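Local coordinates for protein CmeC (Campylobacter jejuni, PDB 4MT4) that probably serves as the outer membrane channel of a multidrug efflux pump, a trimeric conduit through which substrates leave the cell, at residues S24-T29 with T378-Y383; W38-D43 with E257-T262; R370-A375 with I443-G448. All coordinates share one frame; numbering follows the deposited sequence.

Contact 1: residues S24-T29 with T378-Y383; sequences SWEKET and TIRLQY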
loop_
_atom_site.group_PDB
_atom_site.type_symbol
_atom_site.label_atom_id
_atom_site.label_comp_id
_atom_site.label_asym_id
_atom_site.label_seq_id
_atom_site.Cartn_x
_atom_site.Cartn_y
_atom_site.Cartn_z
ATOM N N SER B 24 24.141 -17.592 -27.447
ATOM C CA SER B 24 24.643 -18.741 -28.199
ATOM C C SER B 24 26.159 -18.902 -28.088
ATOM O O SER B 24 26.683 -20.007 -28.227
ATOM C CB SER B 24 24.238 -18.627 -29.671
ATOM O OG SER B 24 24.608 -17.367 -30.203
ATOM N N TRP B 25 26.857 -17.801 -27.833
ATOM C CA TRP B 25 28.305 -17.840 -27.660
ATOM C C TRP B 25 28.694 -17.769 -26.187
ATOM O O TRP B 25 29.870 -17.626 -25.850
ATOM C CB TRP B 25 28.970 -16.702 -28.438
ATOM C CG TRP B 25 28.380 -15.350 -28.173
ATOM C CD1 TRP B 25 27.389 -14.734 -28.882
ATOM C CD2 TRP B 25 28.752 -14.439 -27.131
ATOM N NE1 TRP B 25 27.120 -13.499 -28.344
ATOM C CE2 TRP B 25 27.943 -13.294 -27.268
ATOM C CE3 TRP B 25 29.691 -14.482 -26.095
ATOM C CZ2 TRP B 25 28.043 -12.202 -26.409
ATOM C CZ3 TRP B 25 29.788 -13.397 -25.243
ATOM C CH2 TRP B 25 28.968 -12.274 -25.405
ATOM N N GLU B 26 27.698 -17.875 -25.312
ATOM C CA GLU B 26 27.927 -17.832 -23.872
ATOM C C GLU B 26 27.818 -19.217 -23.242
ATOM O O GLU B 26 27.053 -20.063 -23.707
ATOM C CB GLU B 26 26.938 -16.876 -23.199
ATOM C CG GLU B 26 27.303 -15.404 -23.332
ATOM C CD GLU B 26 26.349 -14.497 -22.577
ATOM O OE1 GLU B 26 25.177 -14.888 -22.395
ATOM O OE2 GLU B 26 26.770 -13.397 -22.161
ATOM N N LYS B 27 28.593 -19.441 -22.184
ATOM C CA LYS B 27 28.577 -20.711 -21.464
ATOM C C LYS B 27 27.339 -20.813 -20.575
ATOM O O LYS B 27 27.040 -19.903 -19.797
ATOM C CB LYS B 27 29.858 -20.869 -20.633
ATOM C CG LYS B 27 29.673 -21.490 -19.252
ATOM C CD LYS B 27 29.588 -23.006 -19.291
ATOM C CE LYS B 27 29.791 -23.585 -17.900
ATOM N NZ LYS B 27 28.964 -22.875 -16.882
ATOM N N GLU B 28 26.610 -21.916 -20.708
ATOM C CA GLU B 28 25.438 -22.150 -19.875
ATOM C C GLU B 28 25.868 -22.484 -18.450
ATOM O O GLU B 28 26.542 -23.485 -18.212
ATOM C CB GLU B 28 24.577 -23.274 -20.451
ATOM C CG GLU B 28 25.009 -23.755 -21.825
ATOM C CD GLU B 28 24.215 -24.958 -22.277
ATOM O OE1 GLU B 28 23.290 -25.370 -21.542
ATOM O OE2 GLU B 28 24.509 -25.492 -23.367
ATOM N N THR B 29 25.472 -21.634 -17.508
ATOM C CA THR B 29 25.918 -21.745 -16.121
ATOM C C THR B 29 24.780 -22.031 -15.146
ATOM O O THR B 29 23.725 -21.401 -15.202
ATOM C CB THR B 29 26.631 -20.454 -15.661
ATOM O OG1 THR B 29 27.601 -20.063 -16.639
ATOM C CG2 THR B 29 27.322 -20.666 -14.323
ATOM N N THR B 378 19.543 -10.160 -23.256
ATOM C CA THR B 378 19.104 -9.219 -24.282
ATOM C C THR B 378 19.836 -7.890 -24.142
ATOM O O THR B 378 20.268 -7.300 -25.133
ATOM C CB THR B 378 17.585 -8.973 -24.220
ATOM O OG1 THR B 378 16.891 -10.214 -24.391
ATOM C CG2 THR B 378 17.157 -8.007 -25.316
ATOM N N ILE B 379 19.979 -7.426 -22.904
ATOM C CA ILE B 379 20.696 -6.188 -22.627
ATOM C C ILE B 379 22.188 -6.378 -22.913
ATOM O O ILE B 379 22.896 -5.426 -23.249
ATOM C CB ILE B 379 20.474 -5.726 -21.168
ATOM C CG1 ILE B 379 18.992 -5.445 -20.917
ATOM C CG2 ILE B 379 21.264 -4.467 -20.870
ATOM C CD1 ILE B 379 18.661 -5.151 -19.471
ATOM N N ARG B 380 22.655 -7.620 -22.804
ATOM C CA ARG B 380 24.032 -7.949 -23.155
ATOM C C ARG B 380 24.289 -7.658 -24.632
ATOM O O ARG B 380 25.356 -7.167 -25.004
ATOM C CB ARG B 380 24.336 -9.417 -22.845
ATOM C CG ARG B 380 25.746 -9.849 -23.208
ATOM C CD ARG B 380 26.787 -8.993 -22.504
ATOM N NE ARG B 380 28.145 -9.390 -22.860
ATOM C CZ ARG B 380 28.805 -8.928 -23.918
ATOM N NH1 ARG B 380 28.232 -8.048 -24.728
ATOM N NH2 ARG B 380 30.039 -9.345 -24.166
ATOM N N LEU B 381 23.299 -7.961 -25.468
ATOM C CA LEU B 381 23.371 -7.645 -26.887
ATOM C C LEU B 381 23.328 -6.137 -27.096
ATOM O O LEU B 381 24.060 -5.594 -27.924
ATOM C CB LEU B 381 22.227 -8.313 -27.652
ATOM C CG LEU B 381 22.195 -9.842 -27.656
ATOM C CD1 LEU B 381 20.976 -10.347 -28.414
ATOM C CD2 LEU B 381 23.474 -10.401 -28.258
ATOM N N GLN B 382 22.466 -5.471 -26.331
ATOM C CA GLN B 382 22.319 -4.021 -26.401
ATOM C C GLN B 382 23.617 -3.303 -26.053
ATOM O O GLN B 382 23.874 -2.203 -26.543
ATOM C CB GLN B 382 21.205 -3.549 -25.466
ATOM C CG GLN B 382 19.807 -3.950 -25.902
ATOM C CD GLN B 382 18.731 -3.361 -25.011
ATOM O OE1 GLN B 382 17.775 -2.756 -25.491
ATOM N NE2 GLN B 382 18.881 -3.541 -23.704
ATOM N N TYR B 383 24.428 -3.925 -25.202
ATOM C CA TYR B 383 25.711 -3.353 -24.807
ATOM C C TYR B 383 26.617 -3.184 -26.021
ATOM O O TYR B 383 27.223 -2.130 -26.214
ATOM C CB TYR B 383 26.394 -4.235 -23.759
ATOM C CG TYR B 383 27.496 -3.541 -22.990
ATOM C CD1 TYR B 383 28.771 -3.410 -23.526
ATOM C CD2 TYR B 383 27.260 -3.023 -21.725
ATOM C CE1 TYR B 383 29.781 -2.776 -22.823
ATOM C CE2 TYR B 383 28.263 -2.390 -21.013
ATOM C CZ TYR B 383 29.521 -2.269 -21.567
ATOM O OH TYR B 383 30.520 -1.639 -20.860
#

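Contact 2: residues W38-D43 with E257-T262; sequences WKDFDD and EFDIPT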
loop_
_atom_site.group_PDB
_atom_site.type_symbol
_atom_site.label_atom_id
_atom_site.label_comp_id
_atom_site.label_asym_id
_atom_site.label_seq_id
_atom_site.Cartn_x
_atom_site.Cartn_y
_atom_site.Cartn_z
ATOM N N TRP B 38 27.928 -8.953 -4.444
ATOM C CA TRP B 38 28.127 -7.589 -4.926
ATOM C C TRP B 38 29.602 -7.207 -5.056
ATOM O O TRP B 38 29.938 -6.231 -5.727
ATOM C CB TRP B 38 27.416 -6.595 -4.006
ATOM C CG TRP B 38 27.901 -6.625 -2.591
ATOM C CD1 TRP B 38 28.945 -5.920 -2.069
ATOM C CD2 TRP B 38 27.358 -7.396 -1.513
ATOM N NE1 TRP B 38 29.088 -6.206 -0.733
ATOM C CE2 TRP B 38 28.125 -7.109 -0.368
ATOM C CE3 TRP B 38 26.298 -8.302 -1.406
ATOM C CZ2 TRP B 38 27.867 -7.695 0.871
ATOM C CZ3 TRP B 38 26.042 -8.883 -0.177
ATOM C CH2 TRP B 38 26.824 -8.578 0.945
ATOM N N LYS B 39 30.479 -7.976 -4.419
ATOM C CA LYS B 39 31.910 -7.700 -4.471
ATOM C C LYS B 39 32.531 -8.129 -5.800
ATOM O O LYS B 39 33.690 -7.821 -6.078
ATOM C CB LYS B 39 32.635 -8.392 -3.314
ATOM C CG LYS B 39 32.312 -7.818 -1.945
ATOM C CD LYS B 39 33.225 -8.387 -0.873
ATOM C CE LYS B 39 32.974 -7.720 0.470
ATOM N NZ LYS B 39 33.891 -8.218 1.532
ATOM N N ASP B 40 31.756 -8.831 -6.620
ATOM C CA ASP B 40 32.234 -9.288 -7.921
ATOM C C ASP B 40 32.177 -8.173 -8.963
ATOM O O ASP B 40 32.559 -8.372 -10.117
ATOM C CB ASP B 40 31.424 -10.497 -8.396
ATOM C CG ASP B 40 31.782 -11.766 -7.647
ATOM O OD1 ASP B 40 32.963 -11.920 -7.269
ATOM O OD2 ASP B 40 30.885 -12.610 -7.436
ATOM N N PHE B 41 31.703 -7.003 -8.550
ATOM C CA PHE B 41 31.709 -5.830 -9.415
ATOM C C PHE B 41 33.061 -5.129 -9.344
ATOM O O PHE B 41 33.328 -4.199 -10.107
ATOM C CB PHE B 41 30.592 -4.860 -9.028
ATOM C CG PHE B 41 29.224 -5.311 -9.451
ATOM C CD1 PHE B 41 28.841 -5.252 -10.781
ATOM C CD2 PHE B 41 28.315 -5.781 -8.517
ATOM C CE1 PHE B 41 27.581 -5.663 -11.174
ATOM C CE2 PHE B 41 27.053 -6.192 -8.904
ATOM C CZ PHE B 41 26.686 -6.134 -10.233
ATOM N N ASP B 42 33.901 -5.590 -8.420
ATOM C CA ASP B 42 35.245 -5.054 -8.221
ATOM C C ASP B 42 35.208 -3.547 -7.961
ATOM O O ASP B 42 36.045 -2.796 -8.463
ATOM C CB ASP B 42 36.129 -5.371 -9.431
ATOM C CG ASP B 42 35.989 -6.812 -9.893
ATOM O OD1 ASP B 42 35.834 -7.706 -9.034
ATOM O OD2 ASP B 42 36.028 -7.049 -11.119
ATOM N N ASP B 43 34.227 -3.120 -7.173
ATOM C CA ASP B 43 34.045 -1.712 -6.844
ATOM C C ASP B 43 34.109 -1.515 -5.330
ATOM O O ASP B 43 33.201 -1.917 -4.605
ATOM C CB ASP B 43 32.709 -1.206 -7.397
ATOM C CG ASP B 43 32.598 0.311 -7.385
ATOM O OD1 ASP B 43 33.288 0.967 -6.576
ATOM O OD2 ASP B 43 31.808 0.849 -8.189
ATOM N N GLU B 257 32.574 -10.626 -17.139
ATOM C CA GLU B 257 31.640 -11.745 -17.086
ATOM C C GLU B 257 31.376 -12.161 -15.644
ATOM O O GLU B 257 32.299 -12.253 -14.835
ATOM C CB GLU B 257 32.164 -12.934 -17.893
ATOM C CG GLU B 257 31.323 -14.197 -17.745
ATOM C CD GLU B 257 29.898 -14.025 -18.244
ATOM O OE1 GLU B 257 29.648 -13.105 -19.053
ATOM O OE2 GLU B 257 29.027 -14.817 -17.829
ATOM N N PHE B 258 30.109 -12.408 -15.329
ATOM C CA PHE B 258 29.707 -12.760 -13.972
ATOM C C PHE B 258 29.233 -14.209 -13.880
ATOM O O PHE B 258 28.540 -14.704 -14.769
ATOM C CB PHE B 258 28.601 -11.820 -13.486
ATOM C CG PHE B 258 29.006 -10.372 -13.452
ATOM C CD1 PHE B 258 28.880 -9.574 -14.577
ATOM C CD2 PHE B 258 29.508 -9.811 -12.291
ATOM C CE1 PHE B 258 29.251 -8.245 -14.545
ATOM C CE2 PHE B 258 29.880 -8.483 -12.251
ATOM C CZ PHE B 258 29.751 -7.697 -13.379
ATOM N N ASP B 259 29.612 -14.881 -12.798
ATOM C CA ASP B 259 29.178 -16.254 -12.558
ATOM C C ASP B 259 27.757 -16.296 -12.000
ATOM O O ASP B 259 27.552 -16.483 -10.802
ATOM C CB ASP B 259 30.141 -16.964 -11.601
ATOM C CG ASP B 259 30.566 -16.086 -10.438
ATOM O OD1 ASP B 259 29.985 -14.993 -10.268
ATOM O OD2 ASP B 259 31.479 -16.494 -9.689
ATOM N N ILE B 260 26.779 -16.120 -12.883
ATOM C CA ILE B 260 25.376 -16.142 -12.492
ATOM C C ILE B 260 24.617 -17.192 -13.301
ATOM O O ILE B 260 25.018 -17.522 -14.418
ATOM C CB ILE B 260 24.712 -14.761 -12.682
ATOM C CG1 ILE B 260 24.765 -14.337 -14.150
ATOM C CG2 ILE B 260 25.377 -13.721 -11.793
ATOM C CD1 ILE B 260 24.083 -13.015 -14.424
ATOM N N PRO B 261 23.525 -17.732 -12.733
ATOM C CA PRO B 261 22.710 -18.734 -13.431
ATOM C C PRO B 261 22.175 -18.245 -14.775
ATOM O O PRO B 261 21.906 -17.055 -14.941
ATOM C CB PRO B 261 21.559 -18.987 -12.452
ATOM C CG PRO B 261 22.128 -18.670 -11.120
ATOM C CD PRO B 261 23.067 -17.522 -11.348
ATOM N N THR B 262 22.035 -19.167 -15.721
ATOM C CA THR B 262 21.468 -18.858 -17.027
ATOM C C THR B 262 20.181 -19.645 -17.229
ATOM O O THR B 262 19.492 -19.490 -18.237
ATOM C CB THR B 262 22.451 -19.181 -18.165
ATOM O OG1 THR B 262 22.711 -20.590 -18.191
ATOM C CG2 THR B 262 23.761 -18.430 -17.974
#

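Contact 3: residues R370-A375 with I443-G448; sequences RYALVA and IKAFGG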
loop_
_atom_site.group_PDB
_atom_site.type_symbol
_atom_site.label_atom_id
_atom_site.label_comp_id
_atom_site.label_asym_id
_atom_site.label_seq_id
_atom_site.Cartn_x
_atom_site.Cartn_y
_atom_site.Cartn_z
ATOM N N ARG B 370 12.049 -15.719 -15.263
ATOM C CA ARG B 370 11.986 -15.709 -16.722
ATOM C C ARG B 370 12.443 -14.373 -17.294
ATOM O O ARG B 370 13.254 -14.330 -18.217
ATOM C CB ARG B 370 10.568 -16.009 -17.210
ATOM C CG ARG B 370 10.408 -15.884 -18.721
ATOM C CD ARG B 370 8.958 -16.024 -19.157
ATOM N NE ARG B 370 8.835 -16.136 -20.609
ATOM C CZ ARG B 370 7.803 -16.699 -21.231
ATOM N NH1 ARG B 370 6.800 -17.211 -20.530
ATOM N NH2 ARG B 370 7.776 -16.757 -22.555
ATOM N N TYR B 371 11.916 -13.284 -16.742
ATOM C CA TYR B 371 12.246 -11.954 -17.234
ATOM C C TYR B 371 13.705 -11.607 -16.965
ATOM O O TYR B 371 14.399 -11.109 -17.848
ATOM C CB TYR B 371 11.337 -10.894 -16.606
ATOM C CG TYR B 371 11.551 -9.516 -17.189
ATOM C CD1 TYR B 371 10.955 -9.152 -18.389
ATOM C CD2 TYR B 371 12.361 -8.585 -16.550
ATOM C CE1 TYR B 371 11.151 -7.899 -18.932
ATOM C CE2 TYR B 371 12.564 -7.330 -17.089
ATOM C CZ TYR B 371 11.956 -6.993 -18.280
ATOM O OH TYR B 371 12.151 -5.744 -18.824
ATOM N N ALA B 372 14.166 -11.876 -15.747
ATOM C CA ALA B 372 15.533 -11.550 -15.355
ATOM C C ALA B 372 16.557 -12.234 -16.255
ATOM O O ALA B 372 17.559 -11.631 -16.638
ATOM C CB ALA B 372 15.770 -11.930 -13.904
ATOM N N LEU B 373 16.293 -13.490 -16.597
ATOM C CA LEU B 373 17.192 -14.258 -17.452
ATOM C C LEU B 373 17.191 -13.736 -18.886
ATOM O O LEU B 373 18.251 -13.553 -19.487
ATOM C CB LEU B 373 16.812 -15.739 -17.437
ATOM C CG LEU B 373 17.136 -16.498 -16.150
ATOM C CD1 LEU B 373 16.602 -17.923 -16.212
ATOM C CD2 LEU B 373 18.636 -16.494 -15.881
ATOM N N VAL B 374 15.999 -13.501 -19.429
ATOM C CA VAL B 374 15.870 -13.015 -20.798
ATOM C C VAL B 374 16.402 -11.591 -20.931
ATOM O O VAL B 374 17.092 -11.266 -21.896
ATOM C CB VAL B 374 14.406 -13.064 -21.282
ATOM C CG1 VAL B 374 14.267 -12.410 -22.645
ATOM C CG2 VAL B 374 13.914 -14.504 -21.335
ATOM N N ALA B 375 16.085 -10.747 -19.954
ATOM C CA ALA B 375 16.537 -9.359 -19.972
ATOM C C ALA B 375 18.056 -9.274 -19.914
ATOM O O ALA B 375 18.665 -8.473 -20.616
ATOM C CB ALA B 375 15.922 -8.578 -18.819
ATOM N N ILE B 443 20.487 -12.217 -9.867
ATOM C CA ILE B 443 20.943 -12.616 -8.540
ATOM C C ILE B 443 19.806 -12.539 -7.523
ATOM O O ILE B 443 19.631 -13.442 -6.704
ATOM C CB ILE B 443 22.121 -11.736 -8.063
ATOM C CG1 ILE B 443 23.318 -11.890 -9.007
ATOM C CG2 ILE B 443 22.514 -12.095 -6.638
ATOM C CD1 ILE B 443 24.494 -10.997 -8.663
ATOM N N LYS B 444 19.030 -11.461 -7.593
ATOM C CA LYS B 444 17.898 -11.264 -6.694
ATOM C C LYS B 444 16.825 -12.330 -6.896
ATOM O O LYS B 444 16.253 -12.840 -5.934
ATOM C CB LYS B 444 17.286 -9.877 -6.900
ATOM C CG LYS B 444 16.140 -9.551 -5.951
ATOM C CD LYS B 444 15.237 -8.460 -6.511
ATOM C CE LYS B 444 16.020 -7.207 -6.866
ATOM N NZ LYS B 444 15.138 -6.139 -7.415
ATOM N N ALA B 445 16.558 -12.662 -8.155
ATOM C CA ALA B 445 15.504 -13.613 -8.497
ATOM C C ALA B 445 15.846 -15.033 -8.058
ATOM O O ALA B 445 14.957 -15.860 -7.861
ATOM C CB ALA B 445 15.230 -13.580 -9.991
ATOM N N PHE B 446 17.135 -15.311 -7.902
ATOM C CA PHE B 446 17.587 -16.642 -7.509
ATOM C C PHE B 446 17.898 -16.725 -6.016
ATOM O O PHE B 446 18.454 -17.717 -5.543
ATOM C CB PHE B 446 18.816 -17.053 -8.325
ATOM C CG PHE B 446 18.484 -17.585 -9.691
ATOM C CD1 PHE B 446 18.247 -16.722 -10.745
ATOM C CD2 PHE B 446 18.407 -18.949 -9.917
ATOM C CE1 PHE B 446 17.939 -17.206 -12.000
ATOM C CE2 PHE B 446 18.100 -19.441 -11.170
ATOM C CZ PHE B 446 17.866 -18.567 -12.213
ATOM N N GLY B 447 17.533 -15.683 -5.276
ATOM C CA GLY B 447 17.644 -15.705 -3.828
ATOM C C GLY B 447 18.882 -15.046 -3.247
ATOM O O GLY B 447 19.001 -14.908 -2.031
ATOM N N GLY B 448 19.809 -14.650 -4.113
ATOM C CA GLY B 448 21.006 -13.948 -3.682
ATOM C C GLY B 448 21.955 -14.769 -2.830
ATOM O O GLY B 448 22.790 -14.217 -2.115
#

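Contact 1: residues S24-T29 with T378-Y383
The aromatic edge of Trp25 rests on a flat face of the Arg380 guanidinium, where an N-terminal loop crosses the outside of long helix 339-405 in the helical barrel of this outer membrane factor. Closest are Trp25 CH2 and Arg380 NH2, 3.4 Å apart, and CH2 stands 3.3 Å above the guanidinium plane, displaced toward its rim. Ring and guanidinium planes are 77° apart, so the indole is upright on the flat cation; the cation does not lie over the indole face, and the geometry is not that of a cation-pi stack. Trp25 swings its CG between its own backbone N and carbonyl carbon (chi1 51°), which brings the six-membered ring up to the arginine. Arg380 extends away from its helix and bends at chi2 (57°), which sets its head against the indole edge. Glu26 runs alongside: its CG covers one indole face at 3.7 Å above the plane, and its carboxylate approaches on the same side of the guanidinium plane as the indole edge, but toward NE. Glu26 OE2 lies 4.3 Å from Arg380 NE, obliquely and well out of plane; no N-H points at it, and any attraction is probably one of charge at a distance. The firmer polar partners lie nearby: Glu26 OE1 accepts from the backbone N of Leu23 and pairs with Arg376, while Arg380 NH1 makes a salt bridge to Asp384. On the neighbouring subunit, Asn219 packs against Leu381. At its aliphatic root the arginine also meets the loop, with Arg380 CG 3.8 Å from Glu26 OE2.

Contact 2: residues W38-D43 with E257-T262
What is probably the equatorial domain, as in TolC-like outer membrane factors, here brings together two loops, one before helix 44-56 and one after helix 240-245, which meet at Phe41 and Phe258. Phe41 ends a 3-10 turn; Phe258 precedes an inverse gamma turn centred on Asp259, with a weak bond from Ile260 N back to Phe258 O. The side chains cross at about a right angle, their ring centroids 5.1 Å apart and their planes oblique, inclined at 54°. The leading side of Phe258 does the touching: its CZ comes to 3.7 Å from Phe41 CD1, and CE2 and CZ lie about equally near CD1 and CE1 of that ring. Phe258 CE2 also approaches the Asp40 carbonyl O, at 3.4 Å, while the same oxygen accepts a hydrogen bond from Lys256 NZ. Toward the more exposed side, OD2 of Asp40 and OD1 of Asp259 stand 3.8 Å apart, with carboxylate planes 63° apart. Two like charges at that distance would probably repel unless water or ions screen them. Asp259 sets its carboxylate there with CG flanked by N and C on CA (chi1 42°). The phenyl pair is closed in by helices: Phe164 stacks edge-to-face with Phe41, Val440 packs on Phe41 and Ile439 on Phe258. The result is a small aromatic core that joins the two loops to each other and to the helical barrel.

Contact 3: residues R370-A375 with I443-G448
Leu373 on helix 339-405 and Phe446, just past the end of helix 411-445, carry the buried contact between these two helices, with an alanine pair beside them. From CB, the leucine places CG beside its own backbone N and anti to its carbonyl carbon (chi1 -72°), which directs the branch toward the phenylalanine. CG itself is 4.3 Å from Phe446 CE1. Beyond it both methyls face the CE1-CZ side of the ring: CD2 makes the closest approach, 4.0 Å to Phe446 CE1, and CD1 stands 4.2 Å from Phe446 CZ. The side chains cross at about a right angle, and CD2 meets the ring obliquely. The pair is a van der Waals contact between buried apolar groups; no hydrogen bond crosses between the segments. One residue earlier in each segment, Ala372 and Ala445 turn their methyls to each other, with the two CB atoms 4.3 Å apart. Such small residues let the backbones come close: the CA atoms of Ala372 and Ala445 are separated by 7.2 Å. After Ala445 the chain leaves the helix through Phe446 and the two glycines. Gly447 N bonds to Lys444 O, and Gly448 N makes a weak bond to Ile443 O; with Gly447 at positive phi, this pattern fits a Schellman motif. The last helical carbonyl, Ala445 O, accepts from Arg272 NH1. Among the neighbours, Ile369 of helix 339-405 packs on both Ala445 and Phe446, Ile33 comes from a loop onto Phe446, and Leu20 lies against Leu373. Toward helix 129-195, Lys444 packs on Ser157 and Gln161, while Arg370 reaches the second subunit, hydrogen-bonding to the carbonyls of its Ile243 and Lys246.

How the contacts relate
The three contacts form one cluster to one side of the chain's centre, about 13 to 14 Å apart between their own centres; contact 3 lies nearest the chain's centre, about 17 Å centre to centre, and contact 1 farthest, about 30 Å. Contacts 1 and 2 join through the backbone: Thr29 O lies 2.8 Å from Thr262 N, a probable hydrogen bond. Contact 2 leads into contact 3 through Pro261, whose O is 3.4 Å from Leu373 CD2. Contacts 1 and 3 use consecutive portions of helix 339-405, and both touch the second subunit; contact 2 touches no other chain. The lipid site of Cys1, Ile124, Asp125 and Leu126 shares no residue with any of them.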